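Local coordinates for protein Afp (Microbacterium arborescens, PDB 2YJJ) that binds iron and, as a Dps-family member of the ferritin superfamily, assembles from twelve copies, probably storing the metal in ferric form, at residues V17-A22 and L79-D84; P27-M32 and I83-S88; A111-I116 and W153-H158. All coordinates share one frame; numbering follows the deposited sequence.

Contact 1: V17-A22 and L79-D84; sequences VAAAAA and LGLPID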
# COMPACT_ATOMS: atom_id res chain seq x y z
N VAL G 17 -15.48 37.12 -13.21
CA VAL G 17 -15.48 35.88 -12.45
C VAL G 17 -14.18 35.80 -11.60
O VAL G 17 -14.26 35.53 -10.41
CB VAL G 17 -15.65 34.65 -13.40
CG1 VAL G 17 -15.22 33.41 -12.73
CG2 VAL G 17 -17.12 34.57 -13.93
N ALA G 18 -13.02 36.10 -12.16
CA ALA G 18 -11.82 36.23 -11.32
C ALA G 18 -12.05 37.16 -10.14
O ALA G 18 -11.71 36.82 -8.99
CB ALA G 18 -10.56 36.71 -12.14
N ALA G 19 -12.59 38.36 -10.40
CA ALA G 19 -12.71 39.34 -9.35
C ALA G 19 -13.70 38.87 -8.24
O ALA G 19 -13.48 39.14 -7.07
CB ALA G 19 -13.06 40.76 -9.92
N ALA G 20 -14.76 38.17 -8.64
CA ALA G 20 -15.73 37.63 -7.68
C ALA G 20 -15.09 36.57 -6.76
O ALA G 20 -15.24 36.61 -5.51
CB ALA G 20 -17.00 37.06 -8.41
N ALA G 21 -14.30 35.70 -7.36
CA ALA G 21 -13.56 34.68 -6.59
C ALA G 21 -12.66 35.35 -5.58
O ALA G 21 -12.64 34.97 -4.41
CB ALA G 21 -12.76 33.79 -7.52
N ALA G 22 -11.93 36.37 -6.01
CA ALA G 22 -10.97 37.00 -5.15
C ALA G 22 -11.76 37.74 -4.06
O ALA G 22 -11.39 37.72 -2.87
CB ALA G 22 -10.14 38.03 -5.93
N LEU G 79 -7.98 31.48 -11.73
CA LEU G 79 -8.85 32.41 -12.48
C LEU G 79 -8.09 33.65 -12.90
O LEU G 79 -8.55 34.46 -13.72
CB LEU G 79 -10.13 32.75 -11.69
CG LEU G 79 -11.09 31.55 -11.51
CD1 LEU G 79 -12.29 31.94 -10.69
CD2 LEU G 79 -11.56 31.00 -12.86
N GLY G 80 -6.91 33.83 -12.33
CA GLY G 80 -5.94 34.81 -12.83
C GLY G 80 -5.57 35.96 -11.92
O GLY G 80 -4.91 36.89 -12.33
N LEU G 81 -5.99 35.96 -10.68
CA LEU G 81 -5.65 37.11 -9.82
C LEU G 81 -4.80 36.61 -8.68
O LEU G 81 -4.94 35.47 -8.30
CB LEU G 81 -6.91 37.76 -9.26
CG LEU G 81 -7.81 38.59 -10.17
CD1 LEU G 81 -8.98 39.08 -9.40
CD2 LEU G 81 -7.05 39.78 -10.78
N PRO G 82 -3.89 37.44 -8.17
CA PRO G 82 -3.02 36.93 -7.09
C PRO G 82 -3.74 36.88 -5.72
O PRO G 82 -4.85 37.37 -5.58
CB PRO G 82 -1.88 37.94 -7.05
CG PRO G 82 -2.52 39.23 -7.54
CD PRO G 82 -3.46 38.76 -8.65
N ILE G 83 -3.10 36.32 -4.73
CA ILE G 83 -3.67 36.29 -3.37
C ILE G 83 -2.57 36.78 -2.44
O ILE G 83 -1.44 36.29 -2.55
CB ILE G 83 -4.06 34.79 -2.97
CG1 ILE G 83 -4.40 34.73 -1.51
CG2 ILE G 83 -2.89 33.78 -3.26
CD1 ILE G 83 -5.87 34.85 -1.19
N ASP G 84 -2.84 37.73 -1.54
CA ASP G 84 -1.77 38.09 -0.65
C ASP G 84 -2.07 37.32 0.66
O ASP G 84 -2.88 37.75 1.45
CB ASP G 84 -1.68 39.62 -0.42
CG ASP G 84 -0.62 39.99 0.65
OD1 ASP G 84 0.17 39.13 1.13
OD2 ASP G 84 -0.56 41.16 1.06
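The flat groups in play between Ala18 and the residues Leu79 and Leu81 are peptide carbonyls, since none of the touching side chains carries a ring. Leu81 CD1 lies over a face of the Ala18 carbonyl, 3.6 Å from Ala18 O and almost as near to Ala18 C, which excludes an approach at the oxygen end alone. The Leu79 carbonyl is likewise met on a face: Ala18 CB stands 3.4 Å from Leu79 O, well out of the peptide plane. That methyl also touches Leu81 CG at 3.9 Å, so Ala18 is clasped between both leucines. With so small a side chain at the crossing, the backbones can close to 5.0 Å between Ala18 CA and Leu79 CA.

Both leucines grip the same helical turn, Leu79 along Val17 and Ala21, Leu81 along Ala18 and Ala22. Leu79 CG is anti to its own carbonyl carbon (chi1 -67°), a choice that carries CD1 into the step between Val17 and Ala21, 3.7 Å from Ala21 CB and 3.9 Å from Val17 CG1. Leu81 puts CD1 3.8 Å from Ala22 CB. Between them the chain leaves helix 51-79 through a Schellman motif. Gly80 has a positive phi of 116°, and a side chain there would be pressed against Leu79 O. The helix end thus sets both leucines against the start of helix 15-45, the antiparallel neighbour of helix 51-79 in the ferritin-type four-helix bundle.

Asp134 and Ser137 also pack on Leu79, as does Asp149 of a third subunit. Further along, Ile83 O accepts a hydrogen bond from Asn45 ND2 of a second subunit. Iron-binding Glu74 lies five residues back on helix 51-79, its side chain about 9 Å from that of Leu79.

Contact 2: P27-M32 and I83-S88; sequences PVVHKM and IDSRVS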
# COMPACT_ATOMS: atom_id res chain seq x y z
N PRO G 27 -11.09 36.09 2.02
CA PRO G 27 -11.28 35.94 3.44
C PRO G 27 -11.25 34.48 3.88
O PRO G 27 -10.92 34.26 5.03
CB PRO G 27 -12.73 36.42 3.66
CG PRO G 27 -12.99 37.39 2.55
CD PRO G 27 -12.17 36.91 1.39
N VAL G 28 -11.71 33.55 3.00
CA VAL G 28 -11.69 32.10 3.28
C VAL G 28 -10.25 31.67 3.42
O VAL G 28 -9.90 30.96 4.41
CB VAL G 28 -12.57 31.26 2.29
CG1 VAL G 28 -12.52 29.72 2.52
CG2 VAL G 28 -14.10 31.79 2.35
N VAL G 29 -9.38 32.14 2.53
CA VAL G 29 -8.01 31.66 2.55
C VAL G 29 -7.34 32.14 3.87
O VAL G 29 -6.68 31.36 4.55
CB VAL G 29 -7.21 32.21 1.36
CG1 VAL G 29 -5.72 31.93 1.55
CG2 VAL G 29 -7.74 31.58 0.01
N HIS G 30 -7.53 33.41 4.23
CA HIS G 30 -6.92 33.98 5.41
C HIS G 30 -7.39 33.30 6.68
O HIS G 30 -6.57 32.99 7.57
CB HIS G 30 -7.26 35.47 5.55
CG HIS G 30 -6.55 36.30 4.51
ND1 HIS G 30 -7.03 37.50 4.06
CD2 HIS G 30 -5.40 36.08 3.82
CE1 HIS G 30 -6.18 38.03 3.19
NE2 HIS G 30 -5.20 37.16 3.00
N LYS G 31 -8.69 33.04 6.78
CA LYS G 31 -9.19 32.37 7.97
C LYS G 31 -8.82 30.90 8.02
O LYS G 31 -8.60 30.37 9.13
CB LYS G 31 -10.71 32.55 8.06
CG LYS G 31 -11.05 34.04 8.41
CD LYS G 31 -12.52 34.19 8.65
CE LYS G 31 -12.81 35.44 9.47
NZ LYS G 31 -12.58 36.57 8.52
N MET G 32 -8.79 30.21 6.89
CA MET G 32 -8.39 28.81 6.87
C MET G 32 -6.93 28.71 7.24
O MET G 32 -6.56 27.87 8.09
CB MET G 32 -8.71 28.09 5.54
CG MET G 32 -10.25 27.94 5.35
SD MET G 32 -11.07 26.88 6.65
CE MET G 32 -11.80 28.02 7.65
N ILE G 83 -3.10 36.32 -4.73
CA ILE G 83 -3.67 36.29 -3.37
C ILE G 83 -2.57 36.78 -2.44
O ILE G 83 -1.44 36.29 -2.55
CB ILE G 83 -4.06 34.79 -2.97
CG1 ILE G 83 -4.40 34.73 -1.51
CG2 ILE G 83 -2.89 33.78 -3.26
CD1 ILE G 83 -5.87 34.85 -1.19
N ASP G 84 -2.84 37.73 -1.54
CA ASP G 84 -1.77 38.09 -0.65
C ASP G 84 -2.07 37.32 0.66
O ASP G 84 -2.88 37.75 1.45
CB ASP G 84 -1.68 39.62 -0.42
CG ASP G 84 -0.62 39.99 0.65
OD1 ASP G 84 0.17 39.13 1.13
OD2 ASP G 84 -0.56 41.16 1.06
N SER G 85 -1.46 36.16 0.89
CA SER G 85 -1.63 35.52 2.22
C SER G 85 -0.29 35.46 3.01
O SER G 85 -0.02 34.48 3.70
CB SER G 85 -2.22 34.09 2.08
OG SER G 85 -2.61 33.56 3.41
N ARG G 86 0.55 36.47 2.89
CA ARG G 86 1.78 36.49 3.66
C ARG G 86 1.40 36.53 5.18
O ARG G 86 0.30 36.94 5.50
CB ARG G 86 2.58 37.75 3.31
CG ARG G 86 3.19 37.83 1.90
CD ARG G 86 3.84 39.21 1.73
NE ARG G 86 2.76 40.22 1.73
CZ ARG G 86 2.96 41.54 1.69
NH1 ARG G 86 4.19 42.06 1.68
NH2 ARG G 86 1.94 42.34 1.65
N VAL G 87 2.31 36.16 6.07
CA VAL G 87 2.00 36.15 7.54
C VAL G 87 1.47 37.54 8.01
O VAL G 87 0.51 37.62 8.78
CB VAL G 87 3.26 35.76 8.35
CG1 VAL G 87 3.12 36.12 9.87
CG2 VAL G 87 3.48 34.21 8.25
N SER G 88 2.13 38.62 7.53
CA SER G 88 1.78 40.00 7.97
C SER G 88 0.33 40.31 7.56
O SER G 88 -0.45 40.84 8.34
CB SER G 88 2.74 41.09 7.36
OG SER G 88 3.01 40.83 5.97
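His30, on helix 15-45, faces backbone that is extended at Ile83 and Asp84, bends at Ser85 and becomes helical at Val87; the closest CA atoms of the two segments are His30 CA and Ser85 CA, 6.4 Å apart. The imidazole CG is anti to the His30 carbonyl carbon (chi1 -71°), which swings NE2 out to Asp84 O at 2.9 Å. The bond is nearly straight, 167° at the hydrogen, and the oxygen lies close to the ring plane; NE2 is tilted 26° from the carbonyl plane. At the same ring edge, buried Ser85 OG comes 3.8 Å from His30 CD2 but has no hydrogen-bonding partner in the model. A leucine in place of His30 would probably leave Asp84 O without this donor and segment 83-88 freer to shift away from the helix.

Val29, one residue earlier, meets Ile83 tip to tip, with Val29 CB 3.9 Å from Ile83 CD1. The Asp84 carboxylate turns to its own segment. OD1 accepts from Arg86 N, closing an Asx turn, and also from Arg86 NE at 2.9 Å, the two donors arriving from opposite faces. Arg86 NH2 completes a side-on salt bridge to Asp84 OD2 at 2.8 Å. Arg86 is the N-cap residue of helix 87-93, so these bonds fix the turn into it, and Thr89 OG1 adds a bond to Asp84 OD2.

Gln41 of a second subunit binds Ser85 N, and Trp44 of that subunit packs on Val29. Iron-binding Asp70 is about 8 Å from Val29, side chain to side chain. A short helix within the long connection between the second and third bundle helices, here tied to the first and lying at a subunit interface, is characteristic of the Dps fold.

Contact 3: A111-I116 and W153-H158; sequences AIVSDI and WFLLAH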
# COMPACT_ATOMS: atom_id res chain seq x y z
N ALA G 111 -12.32 27.89 22.01
CA ALA G 111 -11.57 28.86 21.21
C ALA G 111 -11.61 28.52 19.70
O ALA G 111 -11.78 29.39 18.85
CB ALA G 111 -10.15 28.99 21.72
N ILE G 112 -11.44 27.25 19.37
CA ILE G 112 -11.33 26.79 17.99
C ILE G 112 -12.68 26.93 17.27
O ILE G 112 -12.75 27.43 16.12
CB ILE G 112 -10.74 25.37 17.94
CG1 ILE G 112 -9.25 25.43 18.26
CG2 ILE G 112 -10.85 24.81 16.58
CD1 ILE G 112 -8.36 26.07 17.15
N VAL G 113 -13.75 26.62 17.99
CA VAL G 113 -15.08 26.73 17.49
C VAL G 113 -15.41 28.19 17.23
O VAL G 113 -16.10 28.53 16.26
CB VAL G 113 -16.10 26.04 18.46
CG1 VAL G 113 -17.58 26.45 18.16
CG2 VAL G 113 -15.91 24.49 18.40
N SER G 114 -14.92 29.09 18.09
CA SER G 114 -15.18 30.51 17.87
C SER G 114 -14.45 30.94 16.58
O SER G 114 -15.04 31.67 15.77
CB SER G 114 -14.73 31.34 19.11
OG SER G 114 -14.56 32.71 18.81
N ASP G 115 -13.22 30.47 16.34
CA ASP G 115 -12.50 30.81 15.07
C ASP G 115 -13.25 30.17 13.86
O ASP G 115 -13.38 30.79 12.78
CB ASP G 115 -11.03 30.35 15.07
CG ASP G 115 -10.08 31.04 16.22
OD1 ASP G 115 -10.52 31.75 17.26
OD2 ASP G 115 -8.82 30.70 16.11
N ILE G 116 -13.79 28.98 14.04
CA ILE G 116 -14.53 28.30 12.96
C ILE G 116 -15.84 29.05 12.68
O ILE G 116 -16.28 29.19 11.52
CB ILE G 116 -14.80 26.81 13.34
CG1 ILE G 116 -13.57 25.92 13.03
CG2 ILE G 116 -16.05 26.23 12.65
CD1 ILE G 116 -13.71 24.55 13.65
N TRP G 153 -18.95 20.25 14.52
CA TRP G 153 -19.76 19.31 15.29
C TRP G 153 -18.88 18.39 16.15
O TRP G 153 -19.13 18.20 17.33
CB TRP G 153 -20.70 18.54 14.37
CG TRP G 153 -21.20 17.21 14.89
CD1 TRP G 153 -21.87 16.99 16.06
CD2 TRP G 153 -21.13 15.91 14.23
NE1 TRP G 153 -22.16 15.65 16.19
CE2 TRP G 153 -21.72 14.96 15.10
CE3 TRP G 153 -20.59 15.46 13.00
CZ2 TRP G 153 -21.83 13.56 14.78
CZ3 TRP G 153 -20.69 14.06 12.67
CH2 TRP G 153 -21.31 13.14 13.56
N PHE G 154 -17.84 17.82 15.54
CA PHE G 154 -16.94 16.94 16.27
C PHE G 154 -16.42 17.66 17.53
O PHE G 154 -16.35 17.06 18.61
CB PHE G 154 -15.73 16.57 15.39
CG PHE G 154 -15.99 15.48 14.39
CD1 PHE G 154 -17.29 14.93 14.22
CD2 PHE G 154 -14.95 14.96 13.62
CE1 PHE G 154 -17.55 13.89 13.32
CE2 PHE G 154 -15.20 13.91 12.70
CZ PHE G 154 -16.51 13.40 12.56
N LEU G 155 -16.03 18.93 17.37
CA LEU G 155 -15.43 19.65 18.51
C LEU G 155 -16.57 19.90 19.53
O LEU G 155 -16.51 19.43 20.69
CB LEU G 155 -14.80 20.98 18.00
CG LEU G 155 -13.51 20.80 17.19
CD1 LEU G 155 -13.15 22.03 16.30
CD2 LEU G 155 -12.36 20.51 18.23
N LEU G 156 -17.64 20.52 19.07
CA LEU G 156 -18.70 21.00 19.94
C LEU G 156 -19.46 19.91 20.66
O LEU G 156 -19.95 20.11 21.80
CB LEU G 156 -19.66 21.82 19.07
CG LEU G 156 -20.45 22.96 19.68
CD1 LEU G 156 -19.48 24.10 20.00
CD2 LEU G 156 -21.45 23.48 18.66
N ALA G 157 -19.58 18.74 20.03
CA ALA G 157 -20.32 17.61 20.63
C ALA G 157 -19.74 17.26 21.98
O ALA G 157 -20.46 16.74 22.82
CB ALA G 157 -20.28 16.35 19.71
N HIS G 158 -18.45 17.52 22.16
CA HIS G 158 -17.75 17.19 23.38
C HIS G 158 -18.24 17.98 24.58
O HIS G 158 -18.05 17.50 25.72
CB HIS G 158 -16.24 17.41 23.31
CG HIS G 158 -15.51 16.41 22.48
ND1 HIS G 158 -15.43 16.52 21.11
CD2 HIS G 158 -14.81 15.29 22.81
CE1 HIS G 158 -14.69 15.53 20.62
NE2 HIS G 158 -14.31 14.76 21.63
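Val113 and Leu155 slide past each other in opposite directions, Val113 CG2 resting 3.7 Å from Leu155 CB, where two antiparallel helices of the ferritin-type four-helix bundle pack, 105-130 and 135-156. The closest CA pair, Val113 CA and Leu155 CA, stays 7.2 Å apart, a spacing filled by branched aliphatic side chains.

Leu156 approaches the same valine at about a right angle. Its CG is anti to the backbone N (chi1 -151°), bringing its end back toward helix 105-130, and Leu156 CD1 settles 3.5 Å from Val113 CG1. Each valine methyl thus has its own main partner: CG1 faces Leu156 and CG2 faces the stem of Leu155.

The far end of Leu155 takes an oblique course between two isoleucines one turn apart. Leu155 CD1 lies 3.6 Å from Ile112 CG2 and 3.7 Å from Ile116 CD1, so one methyl bridges successive turns. The isoleucines present different branches: Ile116 extends its terminal carbon, whereas Ile112 offers only CG2, because its longer arm leads away from helix 135-156. Ile112 also packs on Leu35 and Leu58, residues of the other two long helices, which places the Ile112 side of the contact in the bundle interior, with Leu156 nearer its margin.

The opposite side of helix 135-156 serves the assembly, with Trp153 edge-to-face against Phe51 of a fourth subunit. Near the helix end, Leu155 O accepts from two donors on the same face of its carbonyl plane: His158 N and, with a 141° angle at the hydrogen, His158 ND1, each 3.1 Å away.

Overall arrangement
Contacts 1 and 2 share helix 15-45 and the connection that follows helix 51-79: 79-84 packs near the helix start and 83-88 farther along, the centres 13 Å apart. Contact 1 is peripheral, about 17 Å from the chain centre, partly buried and wholly apolar between side chains. Contact 2, about 9 Å from that centre, is buried and adds a histidine-to-carbonyl bond beside a local salt bridge. Both touch the same second subunit. Contact 3 lies on the opposite side of the chain centre, joins the other two long helices and is buried and purely aliphatic; its nearest atoms are about 5 Å from contact 2 and 16 Å from contact 1.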